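Local coordinates for ABC-type branched-chain amino acid transport systems periplasmic component-like protein (Thermomonospora curvata, PDB 4N03), which probably binds fatty acids as the substrate-binding component of an ABC transporter, and holds a palmitic acid in this structure, at residues I34-A39 / S323-A328; A318-S323 / T355-T360. All blocks are in the same frame, centred on the assembly; numbering follows the deposited sequence. Where two conformers were deposited one is given.

Contact 1 (I34-A39 / S323-A328); sequences IKLGIA and SALEKA
Leu325 reaches from helix 309-330 to Ile34 and Leu36, two residues on the same face of strand 33-40, and is the one side chain of the helical segment that takes part. Followed along the helix, the bonds Lys327 N to Ser323 O (3.2 Å) and Ala328 N to Ala324 O (2.9 Å) hold the turn that carries Leu325. At Leu325 the CB points toward the strand. Its CG lies opposite the carbonyl carbon (chi1 -72°), and with chi2 at 164° CD1 prolongs the chain while CD2 branches away. The two methyls divide the work, since CD2 meets CG2 of Ile34 at 4.2 Å and CD1 meets CD1 of Leu36 at 4.4 Å. Both separations are those of relaxed apolar packing, and no hydrogen bond crosses. The closest pair of CA atoms, Ile34 and Leu325, is 9.3 Å apart, so the segments meet through side chains and not through their backbones. About half of the 113 Å² buried belongs to Leu325. Further on, Lys327 turns to another neighbour, touching Ala342 of helix 336-343. Around the contact, Leu325 also packs on Leu101 and on Leu339 of helix 336-343, while Leu36 touches Tyr61 of helix 47-66 and Ile75 of strand 74-81. A helix against a parallel sheet of strand order 2-1-3-4 belongs to one lobe of the two-lobed leucine-binding protein fold; here helix 309-330 packs over the start of strand 33-40, with helices 47-66 and 336-343 as its neighbours.

Contact 2 (A318-S323 / T355-T360); sequences ASIVVS and TPMNFT
Ile320 lays its CG1-CD1 arm against the far end of the Phe359 ring, the two side chains meeting at a slant. CD1 comes to 3.7 Å from Phe359 CZ. CG1 stands almost as near, at 3.8 Å from the same CZ, and lies 4.0 Å from Phe359 CE2, which shows that the aliphatic arm, and not just its terminal methyl, bears on the ring. The arm gets there because chi1 of -69° sets CG1 opposite the carbonyl carbon, while CG2 takes the place opposite the backbone N. Met357, modelled as selenomethionine, adds a lighter touch: its CE is 4.3 Å from Ile320 CD1, so this one methyl is met by both the ring and the selenomethyl group. Everything crossing the interface is apolar, and Ile320 supplies 55 of the 104 Å² buried. The loop's own polar bonds lie beside it. Asn358 OD1 accepts from Thr360 N at 2.9 Å, in the carbonyl plane, closing an Asx turn around Phe359; Thr360 OG1 donates to the same oxygen at 2.7 Å, tilted 22° from that plane. Two donors from one residue therefore grip the amide oxygen, constraining the backbone just after the ring. Phe359 also meets the ring of His343, and its carbonyl oxygen receives a hydrogen bond from Arg344 NH1. At the other end of the segment, Thr355 touches the bound palmitic acid, and the Met357 side chain is about 6 Å from it. The contact thus joins a lobe helix, 309-330, to the ligand-reaching loop between helix 336-343 and strand 370-375, while Ala318 and Val321 of that helix pack instead on Tyr61 of helix 47-66.

Overall arrangement
From the N terminus, strand 33-40 comes first, and contact 1 closes a loop of 283 residues when helix 309-330 packs on it. That span includes most strands of the seven-stranded mixed sheet, so the chain has visited the second sheet before returning. Contact 2 closes a much shorter loop, 31 residues, through helix 336-343. Their segments alternate along the chain, so the contacts cross; they share Ser323, and their centres lie 12 Å apart. Leu36 CD1 touches Val321 CG1 at 4.2 Å, joining them directly. Helix 309-330 therefore links the four-stranded sheet to the ligand-side loop, and the Cys71-Cys329 disulfide fastens its C-terminal end covalently.

Contact 1 (I34-A39 / S323-A328)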
loop_
_atom_site.group_PDB
_atom_site.type_symbol
_atom_site.label_atom_id
_atom_site.label_comp_id
_atom_site.label_asym_id
_atom_site.label_seq_id
_atom_site.Cartn_x
_atom_site.Cartn_y
_atom_site.Cartn_z
ATOM N N ILE A 34 8.930 4.908 23.548
ATOM C CA ILE A 34 8.567 3.735 22.737
ATOM C C ILE A 34 9.210 3.967 21.358
ATOM O O ILE A 34 8.830 4.902 20.652
ATOM C CB ILE A 34 7.060 3.612 22.568
ATOM C CG1 ILE A 34 6.369 3.377 23.909
ATOM C CG2 ILE A 34 6.721 2.498 21.584
ATOM C CD1 ILE A 34 4.906 3.688 23.899
ATOM N N LYS A 35 10.185 3.136 21.010
ATOM C CA LYS A 35 10.856 3.202 19.721
ATOM C C LYS A 35 10.184 2.301 18.699
ATOM O O LYS A 35 9.942 1.107 18.968
ATOM C CB LYS A 35 12.312 2.766 19.858
ATOM C CG LYS A 35 13.182 3.745 20.621
ATOM C CD LYS A 35 14.650 3.353 20.660
ATOM C CE LYS A 35 14.875 2.104 21.492
ATOM N NZ LYS A 35 16.209 1.473 21.470
ATOM N N LEU A 36 9.860 2.868 17.552
ATOM C CA LEU A 36 9.252 2.171 16.449
ATOM C C LEU A 36 10.180 2.242 15.264
ATOM O O LEU A 36 10.886 3.239 15.071
ATOM C CB LEU A 36 7.898 2.788 16.105
ATOM C CG LEU A 36 6.901 2.828 17.257
ATOM C CD1 LEU A 36 5.634 3.516 16.797
ATOM C CD2 LEU A 36 6.582 1.431 17.755
ATOM N N GLY A 37 10.195 1.216 14.425
ATOM C CA GLY A 37 11.014 1.199 13.235
ATOM C C GLY A 37 10.231 1.437 11.969
ATOM O O GLY A 37 9.110 0.943 11.819
ATOM N N ILE A 38 10.862 2.116 11.022
ATOM C CA ILE A 38 10.336 2.389 9.719
ATOM C C ILE A 38 11.387 1.950 8.713
ATOM O O ILE A 38 12.531 2.420 8.762
ATOM C CB ILE A 38 9.945 3.836 9.523
ATOM C CG1 ILE A 38 8.712 4.138 10.386
ATOM C CG2 ILE A 38 9.672 4.121 8.034
ATOM C CD1 ILE A 38 8.254 5.571 10.339
ATOM N N ALA A 39 11.021 1.047 7.797
ATOM C CA ALA A 39 11.908 0.573 6.704
ATOM C C ALA A 39 11.211 0.895 5.402
ATOM O O ALA A 39 10.232 0.237 5.064
ATOM C CB ALA A 39 12.202 -0.905 6.851
ATOM N N SER A 323 -3.371 2.968 18.161
ATOM C CA SER A 323 -4.546 2.356 18.774
ATOM C C SER A 323 -4.124 1.101 19.566
ATOM O O SER A 323 -4.558 0.874 20.692
ATOM C CB SER A 323 -5.585 1.970 17.709
ATOM O OG SER A 323 -6.241 3.128 17.209
ATOM N N ALA A 324 -3.266 0.271 18.964
ATOM C CA ALA A 324 -2.797 -0.948 19.610
ATOM C C ALA A 324 -1.930 -0.625 20.808
ATOM O O ALA A 324 -2.074 -1.230 21.862
ATOM C CB ALA A 324 -2.042 -1.845 18.627
ATOM N N LEU A 325 -1.070 0.396 20.693
ATOM C CA LEU A 325 -0.223 0.765 21.809
ATOM C C LEU A 325 -1.045 1.256 23.007
ATOM O O LEU A 325 -0.745 0.931 24.139
ATOM C CB LEU A 325 0.777 1.861 21.412
ATOM C CG LEU A 325 1.931 1.454 20.479
ATOM C CD1 LEU A 325 2.586 2.677 19.864
ATOM C CD2 LEU A 325 2.946 0.634 21.260
ATOM N N GLU A 326 -2.087 2.019 22.730
ATOM C CA GLU A 326 -2.941 2.529 23.795
ATOM C C GLU A 326 -3.676 1.394 24.517
ATOM O O GLU A 326 -3.782 1.416 25.766
ATOM C CB GLU A 326 -3.930 3.534 23.234
ATOM C CG GLU A 326 -3.289 4.857 22.851
ATOM C CD GLU A 326 -4.263 5.796 22.160
ATOM O OE1 GLU A 326 -5.297 5.326 21.650
ATOM O OE2 GLU A 326 -3.987 7.014 22.149
ATOM N N LYS A 327 -4.170 0.400 23.785
ATOM C CA LYS A 327 -4.850 -0.735 24.415
ATOM C C LYS A 327 -3.843 -1.572 25.204
ATOM O O LYS A 327 -4.107 -2.031 26.332
ATOM C CB LYS A 327 -5.549 -1.592 23.360
ATOM C CG LYS A 327 -6.876 -1.088 22.783
ATOM C CD LYS A 327 -7.382 -2.088 21.743
ATOM C CE LYS A 327 -8.473 -1.552 20.844
ATOM N NZ LYS A 327 -7.894 -0.781 19.722
ATOM N N ALA A 328 -2.656 -1.792 24.635
ATOM C CA ALA A 328 -1.625 -2.532 25.348
ATOM C C ALA A 328 -1.181 -1.847 26.627
ATOM O O ALA A 328 -0.978 -2.470 27.657
ATOM C CB ALA A 328 -0.464 -2.791 24.420
#

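Contact 2 (A318-S323 / T355-T360)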
loop_
_atom_site.group_PDB
_atom_site.type_symbol
_atom_site.label_atom_id
_atom_site.label_comp_id
_atom_site.label_asym_id
_atom_site.label_seq_id
_atom_site.Cartn_x
_atom_site.Cartn_y
_atom_site.Cartn_z
ATOM N N ALA A 318 0.082 4.729 11.179
ATOM C CA ALA A 318 0.387 5.277 12.485
ATOM C C ALA A 318 -0.842 5.166 13.402
ATOM O O ALA A 318 -0.720 4.830 14.579
ATOM C CB ALA A 318 0.876 6.702 12.361
ATOM N N SER A 319 -2.003 5.457 12.876
ATOM C CA SER A 319 -3.235 5.360 13.645
ATOM C C SER A 319 -3.416 3.918 14.165
ATOM O O SER A 319 -3.784 3.685 15.317
ATOM C CB SER A 319 -4.415 5.730 12.775
ATOM O OG SER A 319 -5.620 5.607 13.491
ATOM N N ILE A 320 -3.159 2.914 13.321
ATOM C CA ILE A 320 -3.285 1.499 13.698
ATOM C C ILE A 320 -2.337 1.169 14.838
ATOM O O ILE A 320 -2.740 0.558 15.848
ATOM C CB ILE A 320 -3.035 0.568 12.486
ATOM C CG1 ILE A 320 -4.164 0.702 11.471
ATOM C CG2 ILE A 320 -2.914 -0.884 12.975
ATOM C CD1 ILE A 320 -3.836 0.092 10.126
ATOM N N VAL A 321 -1.051 1.494 14.712
ATOM C CA VAL A 321 -0.115 1.127 15.740
ATOM C C VAL A 321 -0.405 1.852 17.062
ATOM O O VAL A 321 -0.280 1.292 18.146
ATOM C CB VAL A 321 1.361 1.278 15.295
ATOM C CG1 VAL A 321 1.833 2.733 15.280
ATOM C CG2 VAL A 321 2.241 0.440 16.203
ATOM N N VAL A 322 -0.796 3.124 16.991
ATOM C CA VAL A 322 -1.096 3.902 18.202
ATOM C C VAL A 322 -2.333 3.321 18.909
ATOM O O VAL A 322 -2.342 3.229 20.129
ATOM C CB VAL A 322 -1.195 5.423 17.921
ATOM C CG1 VAL A 322 -1.735 6.132 19.117
ATOM C CG2 VAL A 322 0.159 5.951 17.504
ATOM N N SER A 323 -3.371 2.968 18.161
ATOM C CA SER A 323 -4.546 2.356 18.774
ATOM C C SER A 323 -4.124 1.101 19.566
ATOM O O SER A 323 -4.558 0.874 20.692
ATOM C CB SER A 323 -5.585 1.970 17.709
ATOM O OG SER A 323 -6.241 3.128 17.209
ATOM N N THR A 355 -11.132 3.449 4.523
ATOM C CA THR A 355 -10.883 2.007 4.370
ATOM C C THR A 355 -11.150 1.276 5.689
ATOM O O THR A 355 -10.241 0.908 6.402
ATOM C CB THR A 355 -9.431 1.768 3.932
ATOM O OG1 THR A 355 -9.052 2.619 2.837
ATOM C CG2 THR A 355 -9.215 0.329 3.502
ATOM N N PRO A 356 -12.425 1.050 5.992
ATOM C CA PRO A 356 -12.737 0.228 7.158
ATOM C C PRO A 356 -12.135 -1.188 6.999
ATOM O O PRO A 356 -12.037 -1.701 5.866
ATOM C CB PRO A 356 -14.278 0.147 7.134
ATOM C CG PRO A 356 -14.715 1.343 6.386
ATOM C CD PRO A 356 -13.621 1.601 5.357
HETATM N N MSE A 357 -11.731 -1.780 8.093
HETATM C CA MSE A 357 -11.046 -3.082 8.062
HETATM C C MSE A 357 -11.349 -3.879 9.290
HETATM O O MSE A 357 -11.744 -3.374 10.325
HETATM C CB MSE A 357 -9.493 -2.824 8.118
HETATM C CG MSE A 357 -9.034 -2.250 6.826
HETATM SE SE MSE A 357 -7.119 -1.858 7.023
HETATM C CE MSE A 357 -7.234 -0.094 7.504
ATOM N N ASN A 358 -11.158 -5.182 9.199
ATOM C CA ASN A 358 -11.210 -6.088 10.345
ATOM C C ASN A 358 -9.811 -6.656 10.575
ATOM O O ASN A 358 -9.242 -7.216 9.646
ATOM C CB ASN A 358 -12.220 -7.199 10.027
ATOM C CG ASN A 358 -12.500 -8.157 11.196
ATOM O OD1 ASN A 358 -11.650 -8.440 12.071
ATOM N ND2 ASN A 358 -13.655 -8.800 11.133
ATOM N N PHE A 359 -9.272 -6.524 11.791
ATOM C CA PHE A 359 -7.962 -6.970 12.172
ATOM C C PHE A 359 -7.904 -8.333 12.896
ATOM O O PHE A 359 -6.857 -8.744 13.351
ATOM C CB PHE A 359 -7.285 -5.896 13.029
ATOM C CG PHE A 359 -7.073 -4.568 12.317
ATOM C CD1 PHE A 359 -6.750 -4.542 10.965
ATOM C CD2 PHE A 359 -7.149 -3.384 12.999
ATOM C CE1 PHE A 359 -6.482 -3.380 10.318
ATOM C CE2 PHE A 359 -6.890 -2.142 12.320
ATOM C CZ PHE A 359 -6.606 -2.206 10.981
ATOM N N THR A 360 -9.064 -8.920 13.178
ATOM C CA THR A 360 -9.032 -10.163 14.000
ATOM C C THR A 360 -8.511 -11.420 13.240
ATOM O O THR A 360 -8.190 -12.410 13.857
ATOM C CB THR A 360 -10.358 -10.511 14.610
ATOM O OG1 THR A 360 -11.275 -10.701 13.553
ATOM C CG2 THR A 360 -10.867 -9.415 15.458
#